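Local coordinates for rhamnose ABC transporter, periplasmic rhamnose-binding protein (Kribbella flavida, PDB 4KVF) that probably binds a sugar, most likely rhamnose, outside the cell membrane and delivers it to an ABC transporter for uptake, at residues Q142-G147 with E323-P328; Q146-S151 with N179-V184; E150-M155 with T256-P261; E158-S163 with A195-V200; I166-A171 with V200-G205. One frame throughout, in Å; residues are numbered along the deposited sequence.

Contact 1: residues Q142-G147 with E323-P328; sequences QATTQG and EIVLGP
T144 and V325 meet through methyl groups, their side chains crossing at about a right angle. The CG2 atom of T144 lies 3.6 Å from V325 CG2 and almost as near V325 CG1, fitting against both branches of the valine. With chi1 at 59°, T144 OG1 sits between its backbone N and carbonyl carbon, and CG2 is left to face the strand. OG1 thereby takes the N-cap place of helix 145-159 and accepts a hydrogen bond from G147 N at 2.8 Å. An alanine here would probably leave G147 N without its cap and open a gap beside the V325 methyls. Further along, L326 lays CB against the carbonyl of Q142, 3.6 Å from Q142 O. Q142 CB points away from the strand, and Q142 NE2 is hydrogen-bonded to D128 OD1. No direct hydrogen bond joins the segments, but a water accepts from T144 N at 2.9 Å and donates to G327 O at the same length. Another water stands 2.6 Å from Q142 O and also reaches P328 O. Strand 138-141 runs in the same sheet as strand 323-325, and from it the chain passes here into the first helix of the other lobe. Such a crossover is typical of the hinge between the two lobes of a periplasmic sugar-binding protein.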
# COMPACT_ATOMS: atom_id res chain seq x y z
N GLN A 142 -2.50 -3.94 -1.11
CA GLN A 142 -1.38 -4.02 -0.18
C GLN A 142 -1.84 -4.10 1.26
O GLN A 142 -1.20 -4.73 2.10
CB GLN A 142 -0.40 -2.85 -0.35
CG GLN A 142 -1.03 -1.48 -0.21
CD GLN A 142 -1.42 -0.89 -1.54
OE1 GLN A 142 -2.07 -1.55 -2.36
NE2 GLN A 142 -1.01 0.35 -1.79
N ALA A 143 -2.98 -3.47 1.53
CA ALA A 143 -3.57 -3.52 2.86
C ALA A 143 -4.95 -2.92 2.74
O ALA A 143 -5.12 -1.96 2.01
CB ALA A 143 -2.73 -2.72 3.85
N THR A 144 -5.92 -3.47 3.47
CA THR A 144 -7.28 -2.95 3.41
C THR A 144 -7.38 -1.65 4.20
O THR A 144 -6.52 -1.35 5.03
CB THR A 144 -8.31 -3.94 3.98
OG1 THR A 144 -8.00 -4.22 5.34
CG2 THR A 144 -8.33 -5.24 3.17
N THR A 145 -8.43 -0.89 3.94
CA THR A 145 -8.61 0.32 4.72
C THR A 145 -8.90 -0.04 6.18
O THR A 145 -8.49 0.67 7.09
CB THR A 145 -9.70 1.23 4.16
OG1 THR A 145 -10.94 0.52 4.13
CG2 THR A 145 -9.34 1.69 2.76
N GLN A 146 -9.59 -1.16 6.39
CA GLN A 146 -9.84 -1.66 7.73
C GLN A 146 -8.51 -1.97 8.40
O GLN A 146 -8.27 -1.61 9.56
CB GLN A 146 -10.71 -2.92 7.70
CG GLN A 146 -11.06 -3.48 9.06
CD GLN A 146 -11.86 -2.50 9.90
OE1 GLN A 146 -12.66 -1.72 9.39
NE2 GLN A 146 -11.63 -2.53 11.21
N GLY A 147 -7.65 -2.67 7.66
CA GLY A 147 -6.35 -3.06 8.20
C GLY A 147 -5.53 -1.85 8.60
O GLY A 147 -4.91 -1.81 9.67
N GLU A 323 -10.40 -9.56 -5.04
CA GLU A 323 -9.39 -8.85 -4.25
C GLU A 323 -8.57 -9.83 -3.45
O GLU A 323 -9.11 -10.69 -2.75
CB GLU A 323 -10.04 -7.84 -3.30
CG GLU A 323 -9.04 -7.20 -2.38
CD GLU A 323 -9.65 -6.10 -1.52
OE1 GLU A 323 -10.18 -6.41 -0.43
OE2 GLU A 323 -9.62 -4.93 -1.95
N ILE A 324 -7.25 -9.72 -3.58
CA ILE A 324 -6.31 -10.51 -2.82
C ILE A 324 -5.51 -9.56 -1.93
O ILE A 324 -4.81 -8.70 -2.43
CB ILE A 324 -5.34 -11.27 -3.76
CG1 ILE A 324 -6.15 -12.15 -4.72
CG2 ILE A 324 -4.37 -12.11 -2.94
CD1 ILE A 324 -5.30 -12.81 -5.82
N VAL A 325 -5.65 -9.72 -0.62
CA VAL A 325 -5.04 -8.77 0.32
C VAL A 325 -3.68 -9.28 0.75
O VAL A 325 -3.59 -10.40 1.28
CB VAL A 325 -5.93 -8.60 1.57
CG1 VAL A 325 -5.27 -7.64 2.57
CG2 VAL A 325 -7.30 -8.08 1.15
N LEU A 326 -2.64 -8.48 0.55
CA LEU A 326 -1.27 -8.91 0.83
C LEU A 326 -1.13 -9.31 2.29
O LEU A 326 -0.53 -10.34 2.61
CB LEU A 326 -0.27 -7.79 0.49
CG LEU A 326 1.18 -7.97 0.94
CD1 LEU A 326 1.82 -9.19 0.26
CD2 LEU A 326 1.97 -6.70 0.63
N GLY A 327 -1.70 -8.51 3.17
CA GLY A 327 -1.74 -8.85 4.58
C GLY A 327 -2.05 -7.61 5.39
O GLY A 327 -2.35 -6.55 4.82
N PRO A 328 -1.98 -7.72 6.71
CA PRO A 328 -2.09 -6.51 7.53
C PRO A 328 -0.91 -5.60 7.21
O PRO A 328 0.09 -6.08 6.65
CB PRO A 328 -1.98 -7.05 8.97
CG PRO A 328 -2.35 -8.49 8.86
CD PRO A 328 -1.85 -8.94 7.53
O HOH W 1 0.59 -4.98 3.90
O HOH W 2 -4.80 -5.19 5.56

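Contact 2: residues Q146-S151 with N179-V184; sequences QGIGES and NSWIEV
I148 sets its CG2 methyl over one face of the W181 indole and its CD1 methyl at the NE1-CE2 rim. The CG2 methyl makes a CH-pi contact, 3.6 Å from the centroid of the five-membered ring and only 9° off the ring normal. The CD1 methyl of the longer branch reaches W181 NE1 at 3.2 Å, a tight approach, and W181 CE2 at 3.5 Å. Isoleucine and indole thus cross at a slant. One turn on, V184 points into the other helix, and its CG1 is 3.6 Å from G149 CA. A side chain on G149 would collide with that methyl; its absence lets the helix axes come within 7.9 Å at a crossing angle of -58°. These are the first two helices of the C-terminal lobe, an alpha/beta sandwich with both helices on the same side of its parallel sheet, and I182 turns from this interface to V168 and S170 on strand 164-170. The Q146 side chain crosses V184 at about a right angle, and OE1 rests 3.6 Å from the same V184 CG1. The Q146 amide is held by a bond within its own helix: Q146 NE2 donates to E150 OE1 at 2.7 Å, arriving from above the carboxylate plane, and has a weak second bond to E188 OE2. A bound glycerol, probably from the crystallisation liquor, lies about 4 Å from the W181 side chain.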
# COMPACT_ATOMS: atom_id res chain seq x y z
N GLN A 146 -9.59 -1.16 6.39
CA GLN A 146 -9.84 -1.66 7.73
C GLN A 146 -8.51 -1.97 8.40
O GLN A 146 -8.27 -1.61 9.56
CB GLN A 146 -10.71 -2.92 7.70
CG GLN A 146 -11.06 -3.48 9.06
CD GLN A 146 -11.86 -2.50 9.90
OE1 GLN A 146 -12.66 -1.72 9.39
NE2 GLN A 146 -11.63 -2.53 11.21
N GLY A 147 -7.65 -2.67 7.66
CA GLY A 147 -6.35 -3.06 8.20
C GLY A 147 -5.53 -1.85 8.60
O GLY A 147 -4.91 -1.81 9.67
N ILE A 148 -5.55 -0.84 7.74
CA ILE A 148 -4.75 0.36 7.97
C ILE A 148 -5.31 1.11 9.18
O ILE A 148 -4.57 1.47 10.10
CB ILE A 148 -4.70 1.24 6.70
CG1 ILE A 148 -3.85 0.54 5.64
CG2 ILE A 148 -4.08 2.60 7.00
CD1 ILE A 148 -3.96 1.15 4.26
N GLY A 149 -6.62 1.33 9.20
CA GLY A 149 -7.24 2.05 10.29
C GLY A 149 -7.09 1.38 11.65
O GLY A 149 -6.87 2.06 12.67
N GLU A 150 -7.21 0.06 11.67
CA GLU A 150 -7.00 -0.71 12.89
C GLU A 150 -5.58 -0.55 13.40
O GLU A 150 -5.35 -0.34 14.59
CB GLU A 150 -7.29 -2.20 12.68
CG GLU A 150 -8.75 -2.57 12.75
CD GLU A 150 -8.99 -4.01 12.37
OE1 GLU A 150 -10.16 -4.45 12.43
OE2 GLU A 150 -8.02 -4.69 12.00
N SER A 151 -4.63 -0.65 12.47
CA SER A 151 -3.22 -0.56 12.83
C SER A 151 -2.90 0.81 13.41
O SER A 151 -2.18 0.93 14.40
CB SER A 151 -2.35 -0.82 11.61
OG SER A 151 -0.99 -0.56 11.91
N ASN A 179 -9.11 9.98 4.03
CA ASN A 179 -10.45 10.10 4.59
C ASN A 179 -11.05 8.74 4.89
O ASN A 179 -11.80 8.59 5.87
CB ASN A 179 -11.37 10.93 3.68
CG ASN A 179 -11.04 12.41 3.75
OD1 ASN A 179 -10.35 12.85 4.67
ND2 ASN A 179 -11.53 13.17 2.77
N SER A 180 -10.71 7.74 4.08
CA SER A 180 -11.16 6.37 4.33
C SER A 180 -10.53 5.86 5.61
O SER A 180 -11.21 5.33 6.49
CB SER A 180 -10.76 5.44 3.19
OG SER A 180 -11.56 5.65 2.05
N TRP A 181 -9.21 6.02 5.72
CA TRP A 181 -8.49 5.53 6.88
C TRP A 181 -8.97 6.19 8.17
O TRP A 181 -9.10 5.54 9.21
CB TRP A 181 -6.98 5.71 6.70
CG TRP A 181 -6.45 4.97 5.51
CD1 TRP A 181 -6.91 3.78 5.01
CD2 TRP A 181 -5.38 5.38 4.65
NE1 TRP A 181 -6.19 3.42 3.89
CE2 TRP A 181 -5.23 4.39 3.65
CE3 TRP A 181 -4.52 6.49 4.62
CZ2 TRP A 181 -4.28 4.47 2.65
CZ3 TRP A 181 -3.57 6.57 3.64
CH2 TRP A 181 -3.45 5.56 2.66
N ILE A 182 -9.25 7.49 8.09
CA ILE A 182 -9.74 8.22 9.26
C ILE A 182 -11.11 7.71 9.67
O ILE A 182 -11.39 7.54 10.86
CB ILE A 182 -9.75 9.74 8.97
CG1 ILE A 182 -8.31 10.27 8.91
CG2 ILE A 182 -10.57 10.50 10.02
CD1 ILE A 182 -8.20 11.68 8.31
N GLU A 183 -11.96 7.42 8.69
CA GLU A 183 -13.28 6.88 9.02
C GLU A 183 -13.15 5.54 9.75
O GLU A 183 -13.85 5.29 10.72
CB GLU A 183 -14.17 6.76 7.78
CG GLU A 183 -15.57 6.22 8.10
CD GLU A 183 -16.41 7.18 8.95
OE1 GLU A 183 -16.22 8.41 8.85
OE2 GLU A 183 -17.26 6.69 9.73
N VAL A 184 -12.23 4.70 9.29
CA VAL A 184 -12.00 3.44 10.00
C VAL A 184 -11.48 3.70 11.42
O VAL A 184 -11.94 3.07 12.38
CB VAL A 184 -11.04 2.51 9.23
CG1 VAL A 184 -10.73 1.27 10.06
CG2 VAL A 184 -11.68 2.12 7.89

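Contact 3: residues E150-M155 with T256-P261; sequences ESLVKM and TGLGLP
L152 drives its CD2 methyl against the backbone of G257, where the nearest atom is G257 CA at 3.7 Å. The methyl rests on G257 CA and C, on the bare main chain of strand 254-257 as it runs past the helix. The same CD2 also approaches the CD2 methyl of L258 at 4.3 Å, a looser apolar touch that carries the contact on to the next residue. One helical turn later, the selenomethionine M155 meets T256. Its chain is extended as far as the selenium and then bends, chi3 -58°, which brings the terminal CE methyl round to the threonine. CE lies 3.4 Å from T256 OG1, the selenium SE is 3.7 Å from the same oxygen, and CE also comes within 3.9 Å of G257 O. T256 presents this hydroxyl because OG1 is anti to its backbone N (chi1 -172°). The oxygen is not left to the selenomethionine: it is hydrogen-bonded to the carbonyl O of K275, so a buried polar atom is satisfied while its flank is packed by apolar groups. No hydrogen bond links the two segments, and helix and strand are held by shape and van der Waals contact. In the C-terminal lobe, helix 145-159 thus lies across strand 254-257 of the parallel sheet, which also bonds to A277 of strand 276-278; L152 touches V230 on adjoining strand 226-231, M155 touches A277, and L258 meets W181 of helix 176-189.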
# COMPACT_ATOMS: atom_id res chain seq x y z
N GLU A 150 -7.21 0.06 11.67
CA GLU A 150 -7.00 -0.71 12.89
C GLU A 150 -5.58 -0.55 13.40
O GLU A 150 -5.35 -0.34 14.59
CB GLU A 150 -7.29 -2.20 12.68
CG GLU A 150 -8.75 -2.57 12.75
CD GLU A 150 -8.99 -4.01 12.37
OE1 GLU A 150 -10.16 -4.45 12.43
OE2 GLU A 150 -8.02 -4.69 12.00
N SER A 151 -4.63 -0.65 12.47
CA SER A 151 -3.22 -0.56 12.83
C SER A 151 -2.90 0.81 13.41
O SER A 151 -2.18 0.93 14.40
CB SER A 151 -2.35 -0.82 11.61
OG SER A 151 -0.99 -0.56 11.91
N LEU A 152 -3.45 1.86 12.80
CA LEU A 152 -3.19 3.21 13.28
C LEU A 152 -3.72 3.38 14.70
O LEU A 152 -3.02 3.91 15.58
CB LEU A 152 -3.82 4.25 12.33
CG LEU A 152 -3.15 4.32 10.94
CD1 LEU A 152 -3.98 5.16 9.98
CD2 LEU A 152 -1.74 4.87 11.04
N VAL A 153 -4.93 2.89 14.97
CA VAL A 153 -5.48 3.02 16.31
C VAL A 153 -4.73 2.14 17.32
O VAL A 153 -4.46 2.57 18.43
CB VAL A 153 -6.99 2.76 16.36
CG1 VAL A 153 -7.50 2.76 17.80
CG2 VAL A 153 -7.71 3.84 15.56
N LYS A 154 -4.38 0.93 16.89
CA LYS A 154 -3.62 0.01 17.75
C LYS A 154 -2.28 0.61 18.16
O LYS A 154 -1.91 0.58 19.33
CB LYS A 154 -3.41 -1.34 17.06
CG LYS A 154 -2.62 -2.34 17.89
CD LYS A 154 -2.37 -3.64 17.12
CE LYS A 154 -1.86 -4.74 18.05
N MSE A 155 -1.55 1.17 17.19
CA MSE A 155 -0.28 1.82 17.50
C MSE A 155 -0.48 3.05 18.39
O MSE A 155 0.27 3.26 19.35
CB MSE A 155 0.48 2.18 16.22
CG MSE A 155 0.95 0.95 15.43
SE MSE A 155 2.04 1.37 13.88
CE MSE A 155 0.78 2.52 12.93
N THR A 256 3.22 8.58 15.19
CA THR A 256 3.08 7.36 14.40
C THR A 256 2.29 7.67 13.12
O THR A 256 2.01 8.83 12.84
CB THR A 256 2.44 6.21 15.21
OG1 THR A 256 2.49 5.00 14.44
CG2 THR A 256 0.99 6.53 15.56
N GLY A 257 1.94 6.66 12.34
CA GLY A 257 1.30 6.91 11.07
C GLY A 257 1.84 6.04 9.95
O GLY A 257 2.30 4.92 10.19
N LEU A 258 1.78 6.54 8.72
CA LEU A 258 2.22 5.78 7.56
C LEU A 258 3.43 6.46 6.97
O LEU A 258 3.35 7.62 6.55
CB LEU A 258 1.10 5.70 6.53
CG LEU A 258 -0.18 5.04 7.04
CD1 LEU A 258 -1.27 5.20 6.00
CD2 LEU A 258 0.06 3.56 7.37
N GLY A 259 4.56 5.77 6.95
CA GLY A 259 5.80 6.40 6.53
C GLY A 259 6.65 5.55 5.61
O GLY A 259 6.42 4.35 5.47
N LEU A 260 7.63 6.20 4.98
CA LEU A 260 8.60 5.51 4.14
C LEU A 260 9.86 5.23 4.95
O LEU A 260 10.44 6.14 5.54
CB LEU A 260 8.94 6.37 2.91
CG LEU A 260 7.84 6.49 1.85
CD1 LEU A 260 8.14 7.62 0.86
CD2 LEU A 260 7.68 5.16 1.12
N PRO A 261 10.30 3.96 4.99
CA PRO A 261 11.42 3.50 5.83
C PRO A 261 12.72 4.29 5.70
O PRO A 261 13.35 4.55 6.73
CB PRO A 261 11.62 2.06 5.37
CG PRO A 261 10.24 1.62 5.00
CD PRO A 261 9.64 2.82 4.32

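Contact 4: residues E158-S163 with A195-V200; sequences ELAGGS and AKLKLV
L197 overlaps the backbone of S163 with its CD2 methyl, which sits 3.9 Å from both S163 CA and S163 C. The same methyl is 4.0 Å from A160 CB, so one leucine branch touches A160 and S163, the two ends of the turn. K196, next to it, points toward the turn and packs by its carbon chain: K196 CB meets S163 CB at 3.7 Å. Further out the lysine bends at its third torsion, chi3 -58°, which brings K196 CE to 4.1 Å from G162 O. What it packs on is a compact helix ending. Helix 145-159 closes at G161 with a Schellman motif, and G161 N bonds back to E158 O at 3.0 Å. A type I' turn from A160 to S163 then reverses the chain toward strand 164-170, its two central glycines accepting the positive phi angles. The turn has its own polar tie, since K227 NZ is hydrogen-bonded to both A160 O and S163 O. L197 belongs to edge strand 197-204, whose backbone pairing with strand 164-170 starts just beyond the turn, and it also touches I166 and L189. Across the contact itself there is no hydrogen bond or salt bridge; even the serine and the lysine meet through carbon, which implies a fit governed by van der Waals packing and by the turn's shape rather than by charge.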
# COMPACT_ATOMS: atom_id res chain seq x y z
N GLU A 158 -1.15 1.93 22.06
CA GLU A 158 0.08 1.48 22.72
C GLU A 158 0.94 2.68 23.14
O GLU A 158 1.36 2.78 24.29
CB GLU A 158 0.87 0.56 21.79
CG GLU A 158 0.16 -0.73 21.42
CD GLU A 158 0.83 -1.47 20.27
OE1 GLU A 158 0.59 -2.68 20.11
OE2 GLU A 158 1.59 -0.82 19.51
N LEU A 159 1.18 3.58 22.19
CA LEU A 159 2.05 4.74 22.44
C LEU A 159 1.47 5.67 23.51
O LEU A 159 2.21 6.32 24.25
CB LEU A 159 2.31 5.50 21.13
CG LEU A 159 3.13 4.72 20.09
CD1 LEU A 159 2.99 5.34 18.70
CD2 LEU A 159 4.59 4.67 20.51
N ALA A 160 0.14 5.71 23.61
CA ALA A 160 -0.53 6.56 24.60
C ALA A 160 -0.66 5.86 25.94
O ALA A 160 -1.22 6.42 26.89
CB ALA A 160 -1.90 6.98 24.10
N GLY A 161 -0.17 4.63 26.02
CA GLY A 161 -0.29 3.85 27.24
C GLY A 161 -1.73 3.54 27.59
O GLY A 161 -2.09 3.51 28.77
N GLY A 162 -2.56 3.31 26.58
CA GLY A 162 -3.93 2.88 26.79
C GLY A 162 -4.98 3.98 26.88
O GLY A 162 -6.17 3.71 26.76
N SER A 163 -4.55 5.22 27.08
CA SER A 163 -5.52 6.31 27.24
C SER A 163 -4.92 7.69 26.94
O SER A 163 -3.70 7.87 26.98
CB SER A 163 -6.09 6.31 28.66
OG SER A 163 -5.24 7.03 29.54
N ALA A 195 -12.53 3.28 24.51
CA ALA A 195 -13.30 4.37 25.09
C ALA A 195 -12.45 5.47 25.74
O ALA A 195 -12.87 6.62 25.81
CB ALA A 195 -14.33 3.84 26.08
N LYS A 196 -11.25 5.11 26.22
CA LYS A 196 -10.40 6.08 26.92
C LYS A 196 -9.47 6.88 26.01
O LYS A 196 -8.81 7.81 26.46
CB LYS A 196 -9.59 5.40 28.03
CG LYS A 196 -10.39 5.04 29.26
CD LYS A 196 -9.50 4.52 30.37
CE LYS A 196 -8.70 3.31 29.92
NZ LYS A 196 -9.57 2.14 29.58
N LEU A 197 -9.41 6.50 24.73
CA LEU A 197 -8.68 7.27 23.72
C LEU A 197 -9.64 8.28 23.12
O LEU A 197 -10.76 7.92 22.75
CB LEU A 197 -8.17 6.36 22.60
CG LEU A 197 -6.81 5.66 22.73
CD1 LEU A 197 -6.36 5.13 21.37
CD2 LEU A 197 -5.77 6.60 23.31
N LYS A 198 -9.21 9.53 23.02
CA LYS A 198 -10.06 10.59 22.46
C LYS A 198 -9.37 11.29 21.30
O LYS A 198 -8.28 11.82 21.44
CB LYS A 198 -10.43 11.62 23.53
CG LYS A 198 -11.15 11.03 24.75
CD LYS A 198 -12.36 10.19 24.35
CE LYS A 198 -13.17 9.77 25.57
N LEU A 199 -10.04 11.28 20.15
CA LEU A 199 -9.56 12.01 18.98
C LEU A 199 -9.98 13.48 19.13
O LEU A 199 -11.16 13.80 19.06
CB LEU A 199 -10.18 11.41 17.72
CG LEU A 199 -9.87 12.11 16.40
CD1 LEU A 199 -8.36 12.11 16.13
CD2 LEU A 199 -10.64 11.45 15.25
N VAL A 200 -9.01 14.37 19.35
CA VAL A 200 -9.34 15.76 19.68
C VAL A 200 -9.35 16.70 18.48
O VAL A 200 -9.97 17.76 18.52
CB VAL A 200 -8.38 16.36 20.74
CG1 VAL A 200 -8.53 15.63 22.06
CG2 VAL A 200 -6.94 16.33 20.24

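Contact 5: residues I166-A171 with V200-G205; sequences IAVLSA and VKIAYG
Y204 has CG beside its backbone N, chi1 -60°, and chi2 near -83° turns the ring edge to A171 O. That oxygen lies in the ring plane, 3.4 Å from Y204 CD1, and is still nearer Y204 CB. S170 CB approaches the same ring obliquely, 3.9 Å from Y204 CD1. On the other face of the sheet L169 bends at its second torsion, chi2 58°, and so carries CD1 to 3.8 Å from G205 N. An alanine in place of Y204 would keep CB against A171 O but would probably leave a gap where the ring lay beside S170 CB. Between these side chains the backbones run parallel, joined by five hydrogen bonds. V168 is gripped twice, V168 N donating to K201 O at 3.0 Å and V168 O accepting from A203 N at 2.8 Å. S170 repeats the pattern, its N bound to A203 O at 2.7 Å and its O to G205 N at 3.0 Å. This last donor comes in from above the carbonyl plane. V200 N to I166 O opens the ladder. V168 and I202 pack side by side on the face covered by helix 176-189, L169 and A203 on that of helix 209-222. The two strands and helix 176-189 form a beta-alpha-beta crossover at the edge of the parallel sheet, the building unit of the Rossmann-like lobe of periplasmic binding proteins.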
# COMPACT_ATOMS: atom_id res chain seq x y z
N ILE A 166 -5.37 11.95 21.30
CA ILE A 166 -4.62 11.78 20.07
C ILE A 166 -5.17 12.73 19.02
O ILE A 166 -6.32 13.18 19.12
CB ILE A 166 -4.68 10.31 19.56
CG1 ILE A 166 -6.09 9.92 19.14
CG2 ILE A 166 -4.16 9.34 20.64
CD1 ILE A 166 -6.14 8.60 18.36
N ALA A 167 -4.36 13.07 18.02
CA ALA A 167 -4.79 13.96 16.95
C ALA A 167 -4.27 13.37 15.66
O ALA A 167 -3.28 12.66 15.66
CB ALA A 167 -4.25 15.35 17.14
N VAL A 168 -4.96 13.65 14.55
CA VAL A 168 -4.50 13.17 13.26
C VAL A 168 -3.95 14.35 12.46
O VAL A 168 -4.53 15.43 12.48
CB VAL A 168 -5.67 12.50 12.48
CG1 VAL A 168 -5.32 12.29 10.99
CG2 VAL A 168 -6.05 11.18 13.16
N LEU A 169 -2.81 14.13 11.82
CA LEU A 169 -2.28 15.06 10.83
C LEU A 169 -2.44 14.40 9.46
O LEU A 169 -1.73 13.45 9.12
CB LEU A 169 -0.82 15.41 11.13
CG LEU A 169 -0.06 16.27 10.11
CD1 LEU A 169 -0.76 17.60 9.89
CD2 LEU A 169 1.38 16.51 10.56
N SER A 170 -3.42 14.87 8.70
CA SER A 170 -3.78 14.21 7.45
C SER A 170 -3.15 14.89 6.25
O SER A 170 -2.28 15.75 6.39
CB SER A 170 -5.31 14.15 7.31
OG SER A 170 -5.68 13.29 6.24
N ALA A 171 -3.58 14.46 5.06
CA ALA A 171 -3.19 15.11 3.82
C ALA A 171 -4.16 16.26 3.56
O ALA A 171 -4.35 17.10 4.43
CB ALA A 171 -3.21 14.10 2.67
N VAL A 200 -9.01 14.37 19.35
CA VAL A 200 -9.34 15.76 19.68
C VAL A 200 -9.35 16.70 18.48
O VAL A 200 -9.97 17.76 18.52
CB VAL A 200 -8.38 16.36 20.74
CG1 VAL A 200 -8.53 15.63 22.06
CG2 VAL A 200 -6.94 16.33 20.24
N LYS A 201 -8.66 16.31 17.41
CA LYS A 201 -8.51 17.19 16.27
C LYS A 201 -7.98 16.44 15.06
O LYS A 201 -7.17 15.52 15.18
CB LYS A 201 -7.55 18.34 16.63
CG LYS A 201 -7.33 19.38 15.54
CD LYS A 201 -8.59 20.18 15.25
CE LYS A 201 -8.32 21.24 14.19
NZ LYS A 201 -9.54 22.04 13.88
N ILE A 202 -8.48 16.81 13.89
CA ILE A 202 -7.86 16.41 12.64
C ILE A 202 -7.33 17.66 11.96
O ILE A 202 -8.09 18.60 11.70
CB ILE A 202 -8.86 15.70 11.72
CG1 ILE A 202 -9.43 14.46 12.41
CG2 ILE A 202 -8.20 15.36 10.38
CD1 ILE A 202 -10.57 13.81 11.66
N ALA A 203 -6.02 17.69 11.71
CA ALA A 203 -5.39 18.80 11.00
C ALA A 203 -4.95 18.33 9.62
O ALA A 203 -4.72 17.14 9.40
CB ALA A 203 -4.18 19.33 11.79
N TYR A 204 -4.84 19.27 8.68
CA TYR A 204 -4.49 18.92 7.31
C TYR A 204 -3.17 19.54 6.88
O TYR A 204 -3.02 20.76 6.89
CB TYR A 204 -5.62 19.36 6.37
CG TYR A 204 -6.93 18.68 6.71
CD1 TYR A 204 -7.21 17.41 6.23
CD2 TYR A 204 -7.86 19.31 7.52
CE1 TYR A 204 -8.40 16.78 6.55
CE2 TYR A 204 -9.06 18.69 7.84
CZ TYR A 204 -9.32 17.42 7.35
OH TYR A 204 -10.51 16.80 7.66
N GLY A 205 -2.22 18.70 6.51
CA GLY A 205 -0.92 19.15 6.06
C GLY A 205 -0.80 19.18 4.54
O GLY A 205 0.20 19.65 4.01

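In the fold
The first segments follow one another from 142 to 171, along helix 145-159 and then strand 164-170, while their partners come from further along the chain. Contact 1 lies at the crossover between the lobes; contacts 2 to 5 all belong to the C-terminal lobe. Centres of contacts 1 and 2 are about 11 Å apart, those of 2 and 3 about 10 Å, whereas contact 4 is about 25 Å from contact 1. Contacts 1 to 4 share helix 145-159, and contacts 3, 4 and 5 reach the same parallel sheet. One helix thus runs from the hinge to the far end of the lobe, tying the sheet and helix 176-189 to the interlobe connection.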